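Local coordinates for isochorismatase family protein (Enterococcus faecalis, PDB 2A67) that is probably a hydrolase of the isochorismatase family, with substrate and exact reaction not established, at residues Asn4-Leu9 with Gln99-Leu104; Ile10-Gly15 with Gln65-Leu70; Ile47-His52 with Asp76-Lys81. One frame throughout, in Å; residues are numbered along the deposited sequence.

Contact 1. Residues Asn4-Leu9 with Gln99-Leu104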
loop_
_atom_site.group_PDB
_atom_site.type_symbol
_atom_site.label_atom_id
_atom_site.label_comp_id
_atom_site.label_asym_id
_atom_site.label_seq_id
_atom_site.Cartn_x
_atom_site.Cartn_y
_atom_site.Cartn_z
ATOM N N ASN D 4 -2.974 -10.479 22.528
ATOM C CA ASN D 4 -2.219 -9.393 21.854
ATOM C C ASN D 4 -2.755 -9.174 20.453
ATOM O O ASN D 4 -2.010 -9.035 19.491
ATOM C CB ASN D 4 -0.710 -9.728 21.848
ATOM C CG ASN D 4 -0.168 -10.061 23.260
ATOM O OD1 ASN D 4 0.199 -11.193 23.546
ATOM N ND2 ASN D 4 -0.122 -9.071 24.125
ATOM N N ARG D 5 -4.062 -9.170 20.346
ATOM C CA ARG D 5 -4.739 -9.191 19.034
ATOM C C ARG D 5 -5.912 -8.232 19.073
ATOM O O ARG D 5 -6.679 -8.261 20.054
ATOM C CB ARG D 5 -5.240 -10.630 18.698
ATOM C CG ARG D 5 -5.866 -10.754 17.270
ATOM C CD ARG D 5 -6.098 -12.264 17.002
ATOM N NE ARG D 5 -7.160 -12.503 16.017
ATOM C CZ ARG D 5 -7.402 -13.667 15.420
ATOM N NH1 ARG D 5 -6.622 -14.730 15.674
ATOM N NH2 ARG D 5 -8.408 -13.758 14.549
ATOM N N ALA D 6 -6.037 -7.364 18.028
ATOM C CA ALA D 6 -7.128 -6.427 17.906
ATOM C C ALA D 6 -7.820 -6.603 16.575
ATOM O O ALA D 6 -7.203 -7.016 15.583
ATOM C CB ALA D 6 -6.618 -4.948 17.999
ATOM N N LEU D 7 -9.098 -6.273 16.575
ATOM C CA LEU D 7 -9.893 -6.156 15.385
ATOM C C LEU D 7 -9.895 -4.650 14.976
ATOM O O LEU D 7 -10.312 -3.779 15.761
ATOM C CB LEU D 7 -11.308 -6.580 15.700
ATOM C CG LEU D 7 -12.329 -6.740 14.571
ATOM C CD1 LEU D 7 -11.877 -7.824 13.542
ATOM C CD2 LEU D 7 -13.683 -7.104 15.167
ATOM N N LEU D 8 -9.422 -4.372 13.757
ATOM C CA LEU D 8 -9.279 -3.029 13.286
ATOM C C LEU D 8 -10.282 -2.799 12.142
ATOM O O LEU D 8 -10.135 -3.389 11.054
ATOM C CB LEU D 8 -7.827 -2.776 12.850
ATOM C CG LEU D 8 -7.489 -1.327 12.374
ATOM C CD1 LEU D 8 -7.641 -0.372 13.583
ATOM C CD2 LEU D 8 -6.060 -1.315 11.820
ATOM N N LEU D 9 -11.289 -1.944 12.391
ATOM C CA LEU D 9 -12.454 -1.833 11.507
ATOM C C LEU D 9 -12.473 -0.442 10.879
ATOM O O LEU D 9 -12.738 0.529 11.572
ATOM C CB LEU D 9 -13.758 -2.099 12.286
ATOM C CG LEU D 9 -13.863 -3.493 12.985
ATOM C CD1 LEU D 9 -15.140 -3.580 13.735
ATOM C CD2 LEU D 9 -13.742 -4.610 11.962
ATOM N N GLN D 99 -1.965 -0.945 24.286
ATOM C CA GLN D 99 -2.748 -2.162 24.432
ATOM C C GLN D 99 -1.961 -3.462 24.232
ATOM O O GLN D 99 -2.554 -4.533 24.334
ATOM C CB GLN D 99 -3.962 -2.143 23.500
ATOM C CG GLN D 99 -4.999 -1.032 23.785
ATOM C CD GLN D 99 -5.528 -1.074 25.206
ATOM O OE1 GLN D 99 -5.504 -0.068 25.919
ATOM N NE2 GLN D 99 -6.016 -2.226 25.616
ATOM N N ALA D 100 -0.660 -3.375 23.946
ATOM C CA ALA D 100 0.228 -4.556 23.774
ATOM C C ALA D 100 -0.193 -5.435 22.576
ATOM O O ALA D 100 -0.091 -6.680 22.626
ATOM C CB ALA D 100 0.300 -5.396 25.078
ATOM N N VAL D 101 -0.674 -4.785 21.503
ATOM C CA VAL D 101 -1.245 -5.484 20.356
ATOM C C VAL D 101 -0.150 -5.674 19.344
ATOM O O VAL D 101 0.535 -4.721 18.969
ATOM C CB VAL D 101 -2.457 -4.737 19.738
ATOM C CG1 VAL D 101 -2.893 -5.344 18.367
ATOM C CG2 VAL D 101 -3.654 -4.713 20.735
ATOM N N GLN D 102 0.042 -6.922 18.914
ATOM C CA GLN D 102 0.995 -7.219 17.883
ATOM C C GLN D 102 0.273 -7.727 16.617
ATOM O O GLN D 102 0.835 -7.713 15.534
ATOM C CB GLN D 102 2.037 -8.245 18.451
ATOM C CG GLN D 102 2.841 -9.092 17.429
ATOM C CD GLN D 102 3.704 -8.241 16.470
ATOM O OE1 GLN D 102 4.023 -8.680 15.332
ATOM N NE2 GLN D 102 4.080 -7.017 16.923
ATOM N N THR D 103 -0.992 -8.115 16.746
ATOM C CA THR D 103 -1.706 -8.807 15.664
ATOM C C THR D 103 -2.941 -8.028 15.383
ATOM O O THR D 103 -3.664 -7.687 16.319
ATOM C CB THR D 103 -2.057 -10.316 16.060
ATOM O OG1 THR D 103 -0.838 -11.006 16.251
ATOM C CG2 THR D 103 -2.692 -11.029 14.950
ATOM N N LEU D 104 -3.187 -7.755 14.094
ATOM C CA LEU D 104 -4.326 -6.933 13.699
ATOM C C LEU D 104 -5.129 -7.753 12.742
ATOM O O LEU D 104 -4.599 -8.204 11.733
ATOM C CB LEU D 104 -3.824 -5.680 12.895
ATOM C CG LEU D 104 -2.972 -4.720 13.717
ATOM C CD1 LEU D 104 -2.403 -3.590 12.820
ATOM C CD2 LEU D 104 -3.860 -4.171 14.891
HETATM O O HOH W 1 -0.331 -11.489 18.643
#
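N4, R5 and A6 run alongside T103 and L104 where two neighbouring strands of a six-stranded parallel sheet begin, in the alpha/beta fold of the isochorismatase family. The strands are 5-10 and 103-109; the second is reached from helix 92-98, whose end is marked by A100, with positive phi and a Schellman motif. The parallel pairing begins with the bridge of R5 to T103 and continues with A6 to L104. N4 O is gripped by two backbone donors: T103 N, 3.1 Å from N4 O, lies in the carbonyl plane, while Q102 N reaches N4 O from above it. A water also donates to N4 O and touches T103 OG1, which chi1 of -63° sets beside its own backbone N. The next link is straighter, A6 N to T103 O at 2.9 Å with an N-H...O angle of 163°. R5 CA also makes a C-H...O contact with T103 O at 3.3 Å. The side chains then divide between the two faces of the sheet. On one, the extended R5 chain crosses T103 obliquely, R5 CG lying 3.9 Å from T103 CG2; its guanidinium continues to Y40 on helix 26-42 and to a salt bridge with E105. On the other, A6 CB packs against V101 CG1 at 3.8 Å, with L104 CD2 a little farther off and L8 CD2 touching L104 CD1 at the margin. The exposed N4 amide reaches back to the helix end: N4 ND2 donates to A100 O at 2.8 Å, in the plane of that carbonyl, though A100 O itself sits 21° out of the N4 amide plane.

Contact 2. Residues Ile10-Gly15 with Gln65-Leu70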
loop_
_atom_site.group_PDB
_atom_site.type_symbol
_atom_site.label_atom_id
_atom_site.label_comp_id
_atom_site.label_asym_id
_atom_site.label_seq_id
_atom_site.Cartn_x
_atom_site.Cartn_y
_atom_site.Cartn_z
ATOM N N ILE D 10 -12.187 -0.375 9.579
ATOM C CA ILE D 10 -11.793 0.869 8.944
ATOM C C ILE D 10 -12.953 1.536 8.175
ATOM O O ILE D 10 -13.538 0.986 7.221
ATOM C CB ILE D 10 -10.545 0.685 8.028
ATOM C CG1 ILE D 10 -9.347 0.150 8.824
ATOM C CG2 ILE D 10 -10.213 2.055 7.267
ATOM C CD1 ILE D 10 -8.279 -0.462 7.921
ATOM N N ASP D 11 -13.273 2.740 8.620
ATOM C CA ASP D 11 -14.161 3.679 7.890
ATOM C C ASP D 11 -15.512 3.108 7.529
ATOM O O ASP D 11 -16.018 3.362 6.430
ATOM C CB ASP D 11 -13.495 4.202 6.593
ATOM C CG ASP D 11 -12.262 5.081 6.838
ATOM O OD1 ASP D 11 -11.900 5.386 7.982
ATOM O OD2 ASP D 11 -11.623 5.489 5.850
ATOM N N PHE D 12 -16.112 2.355 8.431
ATOM C CA PHE D 12 -17.472 1.875 8.275
ATOM C C PHE D 12 -18.475 2.954 8.684
ATOM O O PHE D 12 -19.217 2.796 9.675
ATOM C CB PHE D 12 -17.706 0.642 9.143
ATOM C CG PHE D 12 -17.165 -0.619 8.570
ATOM C CD1 PHE D 12 -17.546 -1.041 7.282
ATOM C CD2 PHE D 12 -16.310 -1.420 9.321
ATOM C CE1 PHE D 12 -17.064 -2.278 6.772
ATOM C CE2 PHE D 12 -15.818 -2.656 8.811
ATOM C CZ PHE D 12 -16.198 -3.073 7.556
ATOM N N GLN D 13 -18.528 4.016 7.883
ATOM C CA GLN D 13 -19.329 5.218 8.173
ATOM C C GLN D 13 -20.435 5.465 7.110
ATOM O O GLN D 13 -20.231 5.212 5.911
ATOM C CB GLN D 13 -18.392 6.423 8.248
ATOM C CG GLN D 13 -17.186 6.247 9.256
ATOM C CD GLN D 13 -16.107 7.244 8.984
ATOM O OE1 GLN D 13 -15.121 6.935 8.345
ATOM N NE2 GLN D 13 -16.296 8.472 9.455
ATOM N N LYS D 14 -21.589 5.960 7.578
ATOM C CA LYS D 14 -22.794 6.124 6.750
ATOM C C LYS D 14 -22.517 6.837 5.423
ATOM O O LYS D 14 -22.937 6.365 4.364
ATOM C CB LYS D 14 -23.874 6.863 7.530
ATOM C CG LYS D 14 -24.170 6.255 8.893
ATOM C CD LYS D 14 -25.312 7.027 9.546
ATOM C CE LYS D 14 -25.168 7.134 11.045
ATOM N NZ LYS D 14 -25.749 8.489 11.458
ATOM N N GLY D 15 -21.743 7.914 5.480
ATOM C CA GLY D 15 -21.523 8.756 4.304
ATOM C C GLY D 15 -20.495 8.318 3.276
ATOM O O GLY D 15 -20.077 9.127 2.458
ATOM N N GLN D 65 -20.800 9.252 11.242
ATOM C CA GLN D 65 -21.043 8.211 12.239
ATOM C C GLN D 65 -20.964 6.854 11.549
ATOM O O GLN D 65 -21.149 6.768 10.323
ATOM C CB GLN D 65 -22.411 8.372 12.913
ATOM C CG GLN D 65 -22.680 9.683 13.722
ATOM C CD GLN D 65 -24.051 9.632 14.341
ATOM O OE1 GLN D 65 -25.029 9.856 13.635
ATOM N NE2 GLN D 65 -24.152 9.316 15.661
ATOM N N LEU D 66 -20.725 5.811 12.368
ATOM C CA LEU D 66 -20.669 4.414 11.962
ATOM C C LEU D 66 -22.049 3.927 11.587
ATOM O O LEU D 66 -23.063 4.362 12.154
ATOM C CB LEU D 66 -20.098 3.528 13.108
ATOM C CG LEU D 66 -18.704 3.853 13.671
ATOM C CD1 LEU D 66 -18.335 3.071 14.931
ATOM C CD2 LEU D 66 -17.638 3.699 12.625
ATOM N N PHE D 67 -22.100 3.059 10.587
ATOM C CA PHE D 67 -23.355 2.435 10.206
ATOM C C PHE D 67 -24.031 1.930 11.455
ATOM O O PHE D 67 -23.383 1.272 12.278
ATOM C CB PHE D 67 -23.079 1.227 9.318
ATOM C CG PHE D 67 -22.531 1.592 7.981
ATOM C CD1 PHE D 67 -23.335 2.242 7.042
ATOM C CD2 PHE D 67 -21.225 1.291 7.654
ATOM C CE1 PHE D 67 -22.835 2.577 5.793
ATOM C CE2 PHE D 67 -20.718 1.620 6.402
ATOM C CZ PHE D 67 -21.526 2.283 5.476
ATOM N N GLU D 68 -25.327 2.191 11.574
ATOM C CA GLU D 68 -26.108 1.786 12.744
ATOM C C GLU D 68 -26.093 0.295 13.022
ATOM O O GLU D 68 -26.196 -0.107 14.170
ATOM C CB GLU D 68 -27.573 2.184 12.564
ATOM C CG GLU D 68 -27.768 3.661 12.494
ATOM C CD GLU D 68 -28.258 4.223 13.797
ATOM O OE1 GLU D 68 -27.634 3.968 14.861
ATOM O OE2 GLU D 68 -29.289 4.920 13.744
ATOM N N LYS D 69 -26.006 -0.516 11.977
ATOM C CA LYS D 69 -26.060 -1.988 12.138
ATOM C C LYS D 69 -24.858 -2.589 12.889
ATOM O O LYS D 69 -24.943 -3.741 13.388
ATOM C CB LYS D 69 -26.199 -2.674 10.774
ATOM C CG LYS D 69 -26.837 -4.089 10.799
ATOM C CD LYS D 69 -26.161 -4.875 9.666
ATOM C CE LYS D 69 -27.055 -5.921 8.965
ATOM N NZ LYS D 69 -26.436 -6.286 7.635
ATOM N N LEU D 70 -23.746 -1.846 12.947
ATOM C CA LEU D 70 -22.535 -2.323 13.658
ATOM C C LEU D 70 -22.704 -2.309 15.175
ATOM O O LEU D 70 -23.177 -1.325 15.736
ATOM C CB LEU D 70 -21.294 -1.502 13.266
ATOM C CG LEU D 70 -20.689 -1.719 11.871
ATOM C CD1 LEU D 70 -19.684 -0.655 11.606
ATOM C CD2 LEU D 70 -20.043 -3.126 11.719
#
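Q65 and K14 open a loop-to-loop contact, a single backbone bridge centred on L66 and Q13 near the C-terminal edge of the parallel sheet, where active sites of such alpha/beta folds usually lie. Q65 O accepts K14 N at 2.9 Å, nearly along the C=O axis. The two side chains then run side by side in the same direction, and K14 NZ meets Q65 OE1 at 2.7 Å from above the amide carbonyl plane; K14 NZ also bonds D62 O. L66 turns CB away from the other segment overall, yet L66 CD2 comes within 3.5 Å of F12 O. The same oxygen, displayed by an inverse gamma turn centred on F12, accepts F67 N at 3.0 Å, which makes F12 O and Q65 O the two acceptors of the bridge. F67 then lays its ring against the backbone after F12: Q13 C and K14 N lie over one face, displaced toward the rim, and F67 CZ stands 3.2 Å from Q13 O. F67 CE2, in turn, is at the edge of the F12 ring. A type I turn from F67 brings the chain round through E68 and K69 to L70, against helix 26-42, whose V33 touches both F12 and L70. There L70 crosses F12 at about a right angle, with L70 CD1 3.4 Å from F12 CB.

Contact 3. Residues Ile47-His52 with Asp76-Lys81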
loop_
_atom_site.group_PDB
_atom_site.type_symbol
_atom_site.label_atom_id
_atom_site.label_comp_id
_atom_site.label_asym_id
_atom_site.label_seq_id
_atom_site.Cartn_x
_atom_site.Cartn_y
_atom_site.Cartn_z
ATOM N N ILE D 47 -11.324 -3.938 20.200
ATOM C CA ILE D 47 -11.967 -3.685 18.933
ATOM C C ILE D 47 -11.781 -2.161 18.702
ATOM O O ILE D 47 -12.071 -1.355 19.593
ATOM C CB ILE D 47 -13.485 -3.986 18.922
ATOM C CG1 ILE D 47 -13.756 -5.481 19.311
ATOM C CG2 ILE D 47 -14.099 -3.459 17.539
ATOM C CD1 ILE D 47 -15.190 -5.773 19.704
ATOM N N ILE D 48 -11.223 -1.816 17.554
ATOM C CA ILE D 48 -10.814 -0.421 17.244
ATOM C C ILE D 48 -11.496 -0.004 15.960
ATOM O O ILE D 48 -11.249 -0.589 14.892
ATOM C CB ILE D 48 -9.313 -0.294 17.072
ATOM C CG1 ILE D 48 -8.570 -0.849 18.294
ATOM C CG2 ILE D 48 -8.884 1.216 16.817
ATOM C CD1 ILE D 48 -7.093 -1.244 18.041
ATOM N N PHE D 49 -12.361 1.016 16.043
ATOM C CA PHE D 49 -13.001 1.559 14.866
ATOM C C PHE D 49 -12.202 2.769 14.388
ATOM O O PHE D 49 -11.858 3.656 15.190
ATOM C CB PHE D 49 -14.415 2.036 15.193
ATOM C CG PHE D 49 -15.389 0.937 15.446
ATOM C CD1 PHE D 49 -15.635 0.496 16.751
ATOM C CD2 PHE D 49 -16.066 0.340 14.398
ATOM C CE1 PHE D 49 -16.531 -0.490 16.991
ATOM C CE2 PHE D 49 -16.987 -0.678 14.653
ATOM C CZ PHE D 49 -17.207 -1.080 15.946
ATOM N N VAL D 50 -11.911 2.813 13.097
ATOM C CA VAL D 50 -11.260 4.005 12.494
ATOM C C VAL D 50 -12.332 4.788 11.720
ATOM O O VAL D 50 -13.112 4.217 10.963
ATOM C CB VAL D 50 -10.043 3.618 11.600
ATOM C CG1 VAL D 50 -9.428 4.877 10.969
ATOM C CG2 VAL D 50 -8.964 2.842 12.487
ATOM N N GLN D 51 -12.410 6.083 11.988
ATOM C CA GLN D 51 -13.340 6.961 11.291
ATOM C C GLN D 51 -12.572 8.096 10.631
ATOM O O GLN D 51 -11.736 8.772 11.258
ATOM C CB GLN D 51 -14.374 7.516 12.265
ATOM C CG GLN D 51 -15.336 6.445 12.782
ATOM C CD GLN D 51 -16.205 6.942 13.892
ATOM O OE1 GLN D 51 -15.855 6.823 15.062
ATOM N NE2 GLN D 51 -17.345 7.545 13.542
ATOM N N HIS D 52 -12.854 8.250 9.340
ATOM C CA HIS D 52 -12.242 9.268 8.496
ATOM C C HIS D 52 -13.048 10.569 8.686
ATOM O O HIS D 52 -14.231 10.551 9.004
ATOM C CB HIS D 52 -12.260 8.792 7.035
ATOM C CG HIS D 52 -11.363 9.581 6.138
ATOM N ND1 HIS D 52 -11.837 10.586 5.321
ATOM C CD2 HIS D 52 -10.020 9.551 5.956
ATOM C CE1 HIS D 52 -10.834 11.114 4.642
ATOM N NE2 HIS D 52 -9.722 10.515 5.010
ATOM N N ASP D 76 -15.193 -0.097 23.242
ATOM C CA ASP D 76 -14.370 -0.042 22.040
ATOM C C ASP D 76 -13.467 1.200 21.981
ATOM O O ASP D 76 -13.621 2.142 22.770
ATOM C CB ASP D 76 -15.288 -0.121 20.831
ATOM C CG ASP D 76 -16.197 -1.350 20.871
ATOM O OD1 ASP D 76 -15.861 -2.333 21.556
ATOM O OD2 ASP D 76 -17.228 -1.361 20.190
ATOM N N PHE D 77 -12.495 1.156 21.080
ATOM C CA PHE D 77 -11.529 2.238 20.886
ATOM C C PHE D 77 -11.883 2.878 19.567
ATOM O O PHE D 77 -12.481 2.222 18.700
ATOM C CB PHE D 77 -10.089 1.710 20.858
ATOM C CG PHE D 77 -9.648 1.068 22.174
ATOM C CD1 PHE D 77 -9.413 1.860 23.314
ATOM C CD2 PHE D 77 -9.500 -0.305 22.279
ATOM C CE1 PHE D 77 -9.010 1.267 24.554
ATOM C CE2 PHE D 77 -9.108 -0.915 23.516
ATOM C CZ PHE D 77 -8.871 -0.114 24.654
ATOM N N PHE D 78 -11.571 4.167 19.440
ATOM C CA PHE D 78 -11.948 4.933 18.252
ATOM C C PHE D 78 -10.751 5.772 17.863
ATOM O O PHE D 78 -10.143 6.460 18.718
ATOM C CB PHE D 78 -13.175 5.832 18.557
ATOM C CG PHE D 78 -14.407 5.034 18.898
ATOM C CD1 PHE D 78 -15.234 4.579 17.904
ATOM C CD2 PHE D 78 -14.692 4.684 20.228
ATOM C CE1 PHE D 78 -16.379 3.822 18.221
ATOM C CE2 PHE D 78 -15.825 3.914 20.557
ATOM C CZ PHE D 78 -16.653 3.478 19.542
ATOM N N ILE D 79 -10.401 5.694 16.579
ATOM C CA ILE D 79 -9.298 6.476 16.057
ATOM C C ILE D 79 -9.840 7.454 15.016
ATOM O O ILE D 79 -10.558 7.022 14.132
ATOM C CB ILE D 79 -8.274 5.546 15.381
ATOM C CG1 ILE D 79 -7.710 4.558 16.436
ATOM C CG2 ILE D 79 -7.113 6.325 14.730
ATOM C CD1 ILE D 79 -6.723 5.214 17.358
ATOM N N ARG D 80 -9.445 8.719 15.102
ATOM C CA ARG D 80 -9.769 9.730 14.079
ATOM C C ARG D 80 -8.639 9.747 13.055
ATOM O O ARG D 80 -7.482 9.881 13.451
ATOM C CB ARG D 80 -9.788 11.161 14.702
ATOM C CG ARG D 80 -10.818 11.337 15.809
ATOM C CD ARG D 80 -10.740 12.680 16.468
ATOM N NE ARG D 80 -10.900 13.806 15.549
ATOM C CZ ARG D 80 -10.881 15.053 15.962
ATOM N NH1 ARG D 80 -10.693 15.271 17.252
ATOM N NH2 ARG D 80 -11.029 16.088 15.100
ATOM N N LYS D 81 -8.967 9.678 11.772
ATOM C CA LYS D 81 -7.948 9.869 10.719
ATOM C C LYS D 81 -8.434 10.862 9.659
ATOM O O LYS D 81 -9.625 11.044 9.460
ATOM C CB LYS D 81 -7.554 8.544 10.070
ATOM C CG LYS D 81 -8.542 7.985 9.062
ATOM C CD LYS D 81 -7.985 6.667 8.479
ATOM C CE LYS D 81 -8.911 6.005 7.528
ATOM N NZ LYS D 81 -8.977 6.795 6.239
#
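I48, V50 and H52 share one face of two adjacent parallel strands with F77, I79 and K81, and their branches interlock. I48 CG2, anti to its backbone N, projects onto I79 CG1 at 3.6 Å, while I48 CG1 leans on F77 CB. V50 straddles its partners: CG2 rests by I79 CB, and CG1 presses on K81 CD at 3.4 Å, tighter than usual. K81 puts CG between its backbone N and carbonyl carbon, the crowded position (chi1 77°), and its chain crosses V50 at about a right angle; its amine passes beside H52 to bond H83 O and D11. On the reverse face the F49 and F78 rings are nearly parallel, planes 14° apart, but slid so far that they barely overlap, with F49 CD1 3.7 Å from F78 CE1. D76 OD2, which also accepts Q73 N, lies at the edge of the F49 ring, 3.4 Å from F49 CE1. Five backbone hydrogen bonds, such as I79 N to F49 O at 2.9 Å, hold the strands 24° apart in direction. Strand 77-81 is outermost in this chain; strand 5-10 flanks 47-52, with L95 of helix 92-98 packing on I48, F77 and I79, and I37 of helix 26-42 on I47 and F49.

How the contacts relate
Contacts 1 and 3 both pair parallel strands of one sheet and meet through strand 5-10, where L7 O and L9 N probably bond I48; contact 2 joins loops beyond the strand ends. Contact 3 is buried, with mostly apolar side-chain packing over regular backbone bonding, whereas contact 1 opens to solvent at N4 and A100, with a water and a side-chain amide in its bonding. Contact 2, partly buried, mixes aromatic packing with a lysine-glutamine bond. It joins contact 3 through D11 N to V50 O and Q13 OE1 to H52 N. The salt bridge of D11 to K81, with C114 beside D11, is consistent with the Asp-Lys-Cys site of family relatives.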